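Local coordinates for probable spore coat polysaccharide biosynthesis protein E (PDB 3G8R) that binds zinc and is probably an N-acylneuraminate-9-phosphate synthase of the NeuB family, this chain carrying its TIM-barrel and SAF domains, at residues A[95-100]-A[116-121]; A[140-145]-A[164-169]. All coordinates share one frame; numbering follows the deposited sequence.

Contact 1. Residues A[95-100]-A[116-121]; sequences ICTPFD and KIASCS
Cys96 and Lys116 make the backbone bond that joins these two neighbouring parallel strands of the TIM barrel: Lys116 N donates to Cys96 O at 2.9 Å, coming in well above the carbonyl plane. At Thr97 the side chain takes over. CG2 stands anti to the backbone N (chi1 -50° for OG1), which carries this methyl past Lys116 O to Ala118, 4.0 Å from Ala118 CB. Its other branch, OG1, lies against Lys116 CB at 3.2 Å and is hydrogen-bonded to Lys44 NZ. Thr97 and Lys116 thus run side by side, and the bent lysine chain carries NZ to a hydrogen bond with Ser141 OG and a salt bridge with Glu223; the Lys116 side chain comes within about 6 Å of the bound zinc ion. Pro98 has no N-H to give, and its CD rests on Lys116 O at 3.2 Å. Beyond the strand, the end of Phe99 turns toward the 118-121 loop. Its CE1 meets Ala118 CB obliquely at 3.8 Å, while Cys120 SG approaches the ring edge in plane, 5.1 Å from the centroid, a sulfur-aromatic contact. Arg48 adds a cation-pi partner to the same ring. In the sheet strand 40-47 flanks 93-98 and strand 138-141 flanks 114-117, while helix 101-109 packs on Pro98 and helix 125-132 on Ile117; at the loop, Arg279 of the second subunit binds Cys120 O.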
ATOM      1  N   ILE A  95     -26.526  -4.798  -6.932  1.00 40.41           N
ATOM      2  CA  ILE A  95     -26.286  -3.898  -5.832  1.00 41.35           C
ATOM      3  C   ILE A  95     -26.979  -2.589  -6.133  1.00 41.78           C
ATOM      4  O   ILE A  95     -26.996  -2.164  -7.284  1.00 41.78           O
ATOM      5  CB  ILE A  95     -24.821  -3.643  -5.717  1.00 41.61           C
ATOM      6  CG1 ILE A  95     -24.143  -4.918  -5.265  1.00 40.26           C
ATOM      7  CG2 ILE A  95     -24.571  -2.563  -4.734  1.00 40.28           C
ATOM      8  CD1 ILE A  95     -22.685  -4.951  -5.597  1.00 42.47           C
ATOM      9  N   CYS A  96     -27.549  -1.951  -5.109  1.00 42.02           N
ATOM     10  CA  CYS A  96     -28.272  -0.688  -5.319  1.00 42.33           C
ATOM     11  C   CYS A  96     -28.189   0.366  -4.187  1.00 42.16           C
ATOM     12  O   CYS A  96     -28.147   0.038  -2.995  1.00 42.66           O
ATOM     13  CB  CYS A  96     -29.734  -0.954  -5.664  1.00 42.37           C
ATOM     14  SG  CYS A  96     -30.585   0.591  -6.061  1.00 57.00           S
ATOM     15  N   THR A  97     -28.169   1.631  -4.587  1.00 41.08           N
ATOM     16  CA  THR A  97     -28.170   2.750  -3.653  1.00 40.56           C
ATOM     17  C   THR A  97     -29.522   3.454  -3.661  1.00 40.72           C
ATOM     18  O   THR A  97     -29.873   4.158  -4.631  1.00 40.56           O
ATOM     19  CB  THR A  97     -27.117   3.775  -4.029  1.00 39.99           C
ATOM     20  OG1 THR A  97     -25.882   3.107  -4.229  1.00 43.01           O
ATOM     21  CG2 THR A  97     -26.957   4.832  -2.957  1.00 42.28           C
ATOM     22  N   PRO A  98     -30.272   3.290  -2.568  1.00 40.32           N
ATOM     23  CA  PRO A  98     -31.521   3.985  -2.379  1.00 40.79           C
ATOM     24  C   PRO A  98     -31.236   5.369  -1.828  1.00 42.82           C
ATOM     25  O   PRO A  98     -30.264   5.561  -1.111  1.00 43.87           O
ATOM     26  CB  PRO A  98     -32.160   3.179  -1.275  1.00 40.01           C
ATOM     27  CG  PRO A  98     -30.991   2.871  -0.392  1.00 29.33           C
ATOM     28  CD  PRO A  98     -29.842   2.609  -1.337  1.00 39.64           C
ATOM     29  N   PHE A  99     -32.083   6.336  -2.112  1.00 44.29           N
ATOM     30  CA  PHE A  99     -31.904   7.630  -1.463  1.00 45.35           C
ATOM     31  C   PHE A  99     -33.131   7.974  -0.656  1.00 46.63           C
ATOM     32  O   PHE A  99     -33.072   8.882   0.177  1.00 46.88           O
ATOM     33  CB  PHE A  99     -31.585   8.718  -2.487  1.00 45.17           C
ATOM     34  CG  PHE A  99     -30.287   8.503  -3.193  1.00 43.24           C
ATOM     35  CD1 PHE A  99     -29.161   9.223  -2.822  1.00 45.23           C
ATOM     36  CD2 PHE A  99     -30.184   7.563  -4.210  1.00 44.95           C
ATOM     37  CE1 PHE A  99     -27.939   9.014  -3.460  1.00 43.62           C
ATOM     38  CE2 PHE A  99     -28.989   7.344  -4.851  1.00 43.36           C
ATOM     39  CZ  PHE A  99     -27.853   8.066  -4.475  1.00 45.46           C
ATOM     40  N   ASP A 100     -34.217   7.226  -0.913  1.00 47.41           N
ATOM     41  CA  ASP A 100     -35.545   7.381  -0.285  1.00 48.41           C
ATOM     42  C   ASP A 100     -35.807   6.190   0.581  1.00 48.57           C
ATOM     43  O   ASP A 100     -35.269   5.121   0.322  1.00 49.46           O
ATOM     44  CB  ASP A 100     -36.649   7.231  -1.324  1.00 49.04           C
ATOM     45  CG  ASP A 100     -36.745   8.378  -2.236  1.00 45.58           C
ATOM     46  OD1 ASP A 100     -36.520   8.169  -3.439  1.00 49.84           O
ATOM     47  OD2 ASP A 100     -37.079   9.487  -1.773  1.00 50.47           O
ATOM     48  N   LYS A 116     -25.978  -0.100  -1.128  1.00 38.68           N
ATOM     49  CA  LYS A 116     -24.945   0.919  -0.918  1.00 39.28           C
ATOM     50  C   LYS A 116     -25.579   2.121  -0.273  1.00 39.68           C
ATOM     51  O   LYS A 116     -26.668   2.526  -0.656  1.00 41.07           O
ATOM     52  CB  LYS A 116     -24.233   1.351  -2.190  1.00 39.17           C
ATOM     53  CG  LYS A 116     -22.721   1.351  -2.029  1.00 58.64           C
ATOM     54  CD  LYS A 116     -22.097   2.673  -1.569  1.00 40.84           C
ATOM     55  CE  LYS A 116     -21.832   3.591  -2.771  1.00 59.26           C
ATOM     56  NZ  LYS A 116     -20.599   4.457  -2.607  1.00 41.62           N
ATOM     57  N   ILE A 117     -24.919   2.676   0.722  1.00 38.21           N
ATOM     58  CA  ILE A 117     -25.257   3.997   1.183  1.00 38.12           C
ATOM     59  C   ILE A 117     -24.324   5.034   0.541  1.00 38.89           C
ATOM     60  O   ILE A 117     -23.103   4.961   0.703  1.00 40.91           O
ATOM     61  CB  ILE A 117     -25.105   4.061   2.696  1.00 38.16           C
ATOM     62  CG1 ILE A 117     -26.070   3.079   3.342  1.00 18.04           C
ATOM     63  CG2 ILE A 117     -25.288   5.505   3.235  1.00 18.64           C
ATOM     64  CD1 ILE A 117     -26.008   3.082   4.869  1.00 38.14           C
ATOM     65  N   ALA A 118     -24.869   6.004  -0.170  1.00 37.93           N
ATOM     66  CA  ALA A 118     -24.039   7.081  -0.692  1.00 38.02           C
ATOM     67  C   ALA A 118     -23.501   7.980   0.426  1.00 38.97           C
ATOM     68  O   ALA A 118     -24.070   8.062   1.515  1.00 39.83           O
ATOM     69  CB  ALA A 118     -24.824   7.909  -1.681  1.00 38.04           C
ATOM     70  N   SER A 119     -22.416   8.680   0.146  1.00 39.06           N
ATOM     71  CA  SER A 119     -21.781   9.517   1.150  1.00 40.13           C
ATOM     72  C   SER A 119     -22.689  10.636   1.586  1.00 41.14           C
ATOM     73  O   SER A 119     -22.553  11.135   2.695  1.00 41.77           O
ATOM     74  CB  SER A 119     -20.484  10.122   0.602  1.00 40.15           C
ATOM     75  OG  SER A 119     -20.109   9.471  -0.597  1.00 61.40           O
ATOM     76  N   CYS A 120     -23.589  11.053   0.695  1.00 41.89           N
ATOM     77  CA  CYS A 120     -24.503  12.180   0.957  1.00 42.15           C
ATOM     78  C   CYS A 120     -25.588  11.760   1.928  1.00 43.47           C
ATOM     79  O   CYS A 120     -26.021  12.554   2.790  1.00 44.55           O
ATOM     80  CB  CYS A 120     -25.123  12.698  -0.341  1.00 41.15           C
ATOM     81  SG  CYS A 120     -25.968  11.432  -1.311  1.00 42.52           S
ATOM     82  N   SER A 121     -26.011  10.502   1.802  1.00 42.92           N
ATOM     83  CA  SER A 121     -27.009   9.943   2.687  1.00 42.27           C
ATOM     84  C   SER A 121     -26.346   9.307   3.882  1.00 42.87           C
ATOM     85  O   SER A 121     -27.034   8.687   4.697  1.00 43.47           O
ATOM     86  CB  SER A 121     -27.806   8.861   1.978  1.00 41.75           C
ATOM     87  OG  SER A 121     -27.844   9.076   0.585  1.00 48.87           O
TER

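Contact 2. Residues A[140-145]-A[164-169]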
ATOM      1  N   ALA A 140     -21.169   1.292   2.830  1.00 35.68           N
ATOM      2  CA  ALA A 140     -21.407   2.672   3.159  1.00 34.10           C
ATOM      3  C   ALA A 140     -20.239   3.535   2.731  1.00 33.56           C
ATOM      4  O   ALA A 140     -19.089   3.211   2.958  1.00 33.03           O
ATOM      5  CB  ALA A 140     -21.647   2.795   4.643  1.00 33.83           C
ATOM      6  N   SER A 141     -20.512   4.636   2.070  1.00 34.85           N
ATOM      7  CA  SER A 141     -19.381   5.458   1.676  1.00 36.50           C
ATOM      8  C   SER A 141     -19.315   6.614   2.615  1.00 37.21           C
ATOM      9  O   SER A 141     -20.344   7.071   3.093  1.00 37.79           O
ATOM     10  CB  SER A 141     -19.510   5.937   0.246  1.00 36.51           C
ATOM     11  OG  SER A 141     -19.034   4.940  -0.588  1.00 39.11           O
ATOM     12  N   THR A 142     -18.116   7.123   2.819  1.00 37.08           N
ATOM     13  CA  THR A 142     -17.852   8.013   3.936  1.00 36.64           C
ATOM     14  C   THR A 142     -17.184   9.385   3.545  1.00 35.25           C
ATOM     15  O   THR A 142     -16.723  10.118   4.415  1.00 35.92           O
ATOM     16  CB  THR A 142     -17.003   7.228   4.961  1.00 37.16           C
ATOM     17  OG1 THR A 142     -16.233   8.140   5.739  1.00 60.74           O
ATOM     18  CG2 THR A 142     -16.012   6.344   4.258  1.00 58.44           C
ATOM     19  N   ALA A 143     -17.150   9.749   2.267  1.00 33.26           N
ATOM     20  CA  ALA A 143     -16.598  11.058   1.889  1.00 32.91           C
ATOM     21  C   ALA A 143     -17.004  12.225   2.806  1.00 35.01           C
ATOM     22  O   ALA A 143     -18.166  12.497   3.010  1.00 35.49           O
ATOM     23  CB  ALA A 143     -16.928  11.388   0.469  1.00 31.56           C
ATOM     24  N   GLY A 144     -16.033  12.919   3.371  1.00 37.07           N
ATOM     25  CA  GLY A 144     -16.325  14.034   4.264  1.00 38.55           C
ATOM     26  C   GLY A 144     -17.222  13.700   5.446  1.00 40.50           C
ATOM     27  O   GLY A 144     -17.923  14.589   5.954  1.00 41.85           O
ATOM     28  N   ALA A 145     -17.228  12.441   5.884  1.00 40.18           N
ATOM     29  CA  ALA A 145     -17.963  12.080   7.093  1.00 39.99           C
ATOM     30  C   ALA A 145     -17.067  12.368   8.269  1.00 41.25           C
ATOM     31  O   ALA A 145     -15.875  12.055   8.227  1.00 41.54           O
ATOM     32  CB  ALA A 145     -18.319  10.614   7.087  1.00 38.95           C
ATOM     33  N   LEU A 164     -21.293  -5.240   7.474  1.00 37.28           N
ATOM     34  CA  LEU A 164     -20.982  -3.882   7.000  1.00 36.00           C
ATOM     35  C   LEU A 164     -19.687  -3.786   6.221  1.00 35.67           C
ATOM     36  O   LEU A 164     -18.765  -4.569   6.429  1.00 36.63           O
ATOM     37  CB  LEU A 164     -21.006  -2.897   8.156  1.00 34.51           C
ATOM     38  CG  LEU A 164     -20.962  -1.390   7.942  1.00 51.05           C
ATOM     39  CD1 LEU A 164     -21.817  -0.859   6.745  1.00 34.00           C
ATOM     40  CD2 LEU A 164     -21.385  -0.759   9.261  1.00 33.95           C
ATOM     41  N   THR A 165     -19.646  -2.841   5.295  1.00 34.65           N
ATOM     42  CA  THR A 165     -18.459  -2.543   4.525  1.00 33.67           C
ATOM     43  C   THR A 165     -18.398  -1.061   4.476  1.00 34.59           C
ATOM     44  O   THR A 165     -19.394  -0.424   4.187  1.00 35.37           O
ATOM     45  CB  THR A 165     -18.594  -3.121   3.132  1.00 33.13           C
ATOM     46  OG1 THR A 165     -18.641  -4.551   3.262  1.00 34.21           O
ATOM     47  CG2 THR A 165     -17.440  -2.750   2.238  1.00 30.89           C
ATOM     48  N   ILE A 166     -17.236  -0.497   4.757  1.00 35.49           N
ATOM     49  CA  ILE A 166     -17.076   0.938   4.781  1.00 36.76           C
ATOM     50  C   ILE A 166     -16.073   1.432   3.723  1.00 37.73           C
ATOM     51  O   ILE A 166     -14.980   0.857   3.600  1.00 39.04           O
ATOM     52  CB  ILE A 166     -16.681   1.308   6.171  1.00 37.80           C
ATOM     53  CG1 ILE A 166     -17.963   1.512   6.962  1.00 52.31           C
ATOM     54  CG2 ILE A 166     -15.787   2.559   6.204  1.00 52.62           C
ATOM     55  CD1 ILE A 166     -17.807   2.454   8.111  1.00 39.19           C
HETATM   56  N   MSE A 167     -16.415   2.456   2.932  1.00 36.40           N
HETATM   57  CA  MSE A 167     -15.541   2.735   1.772  1.00 35.67           C
HETATM   58  C   MSE A 167     -14.919   4.095   1.798  1.00 35.08           C
HETATM   59  O   MSE A 167     -15.547   5.052   2.074  1.00 35.36           O
HETATM   60  CB  MSE A 167     -16.243   2.567   0.427  1.00 36.08           C
HETATM   61  CG  MSE A 167     -17.162   1.374   0.262  1.00 32.26           C
HETATM   62 SE   MSE A 167     -16.541  -0.024  -0.656  1.00 38.55          SE
HETATM   63  CE  MSE A 167     -16.428   0.634  -2.338  1.00 31.24           C
ATOM     64  N   HIS A 168     -13.654   4.191   1.492  1.00 35.92           N
ATOM     65  CA  HIS A 168     -13.079   5.506   1.353  1.00 36.33           C
ATOM     66  C   HIS A 168     -13.619   6.066   0.042  1.00 38.46           C
ATOM     67  O   HIS A 168     -13.800   5.332  -0.926  1.00 39.24           O
ATOM     68  CB  HIS A 168     -11.548   5.464   1.402  1.00 34.47           C
ATOM     69  CG  HIS A 168     -10.906   6.714   0.908  1.00 34.06           C
ATOM     70  ND1 HIS A 168     -11.058   7.931   1.540  1.00 34.55           N
ATOM     71  CD2 HIS A 168     -10.111   6.947  -0.167  1.00 34.78           C
ATOM     72  CE1 HIS A 168     -10.389   8.854   0.876  1.00 33.80           C
ATOM     73  NE2 HIS A 168      -9.783   8.279  -0.148  1.00 33.64           N
ATOM     74  N   CYS A 169     -13.977   7.339   0.044  1.00 39.55           N
ATOM     75  CA  CYS A 169     -14.118   8.033  -1.194  1.00 40.84           C
ATOM     76  C   CYS A 169     -14.047   9.524  -1.000  1.00 40.17           C
ATOM     77  O   CYS A 169     -14.151  10.031   0.107  1.00 39.49           O
ATOM     78  CB  CYS A 169     -15.373   7.610  -1.970  1.00 42.58           C
ATOM     79  SG  CYS A 169     -16.931   8.156  -1.355  1.00 57.65           S
TER
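Ala140 and Ile166 are paired in parallel, as are Ser141 and Met167, in a beta-alpha-beta unit of the TIM barrel, where strand 138-141, helix 147-158 and strand 164-168 follow one another. Two backbone hydrogen bonds hold the pairing on Ala140. Its N donates to Thr165 O at 2.8 Å, and its O accepts from Met167 N, also at 2.8 Å with an N-H...O angle of 148°. The same oxygen also takes a CA-H...O contact from Ile166. Past Ser141 the first segment turns: Thr142 to Ala145 makes a type II turn closed by Ala145 N on Thr142 O, with Gly144 at positive phi.

Side chains pack on both faces. Ala140 CB meets Leu164 CD1 at 4.2 Å on the face toward helix 147-158, which also covers Ile166. On the other face, Ser141 OG is hydrogen-bonded to Lys116 NZ and lies 3.8 Å from CB of Met167, modelled as selenomethionine, whose bent chain leads away toward Val221 and Glu223.

Several polar ends find partners elsewhere: Thr142 OG1 and His168 ND1 both bond Arg184, and His168 NE2 bonds Leu180 O. Cys169 brings the second segment close to the metal site, its side chain about 5 Å from that of the zinc ligand His202. With chi1 at 73°, Cys169 SG touches both Ala143 CB at 3.7 Å and Ser141 CB at 3.8 Å.

From the N terminus, strand 93-98 runs into helix 101-109 and returns as strand 114-117, so contact 1 closes one beta-alpha-beta unit. The chain then passes through helix 125-132 to strand 138-141, and contact 2 closes the next such unit over helix 147-158. The two loops are in series and neither crosses the other. They are joined laterally because strands 114-117 and 138-141 are neighbours: Ile117 O lies 2.9 Å from Ser141 N, a probable hydrogen bond, and the Lys116-Ser141 side-chain bond spans the same seam. Ser119 of contact 1 also packs on Cys169. Together they knit four successive barrel strands beside the zinc site, and both touch the second subunit.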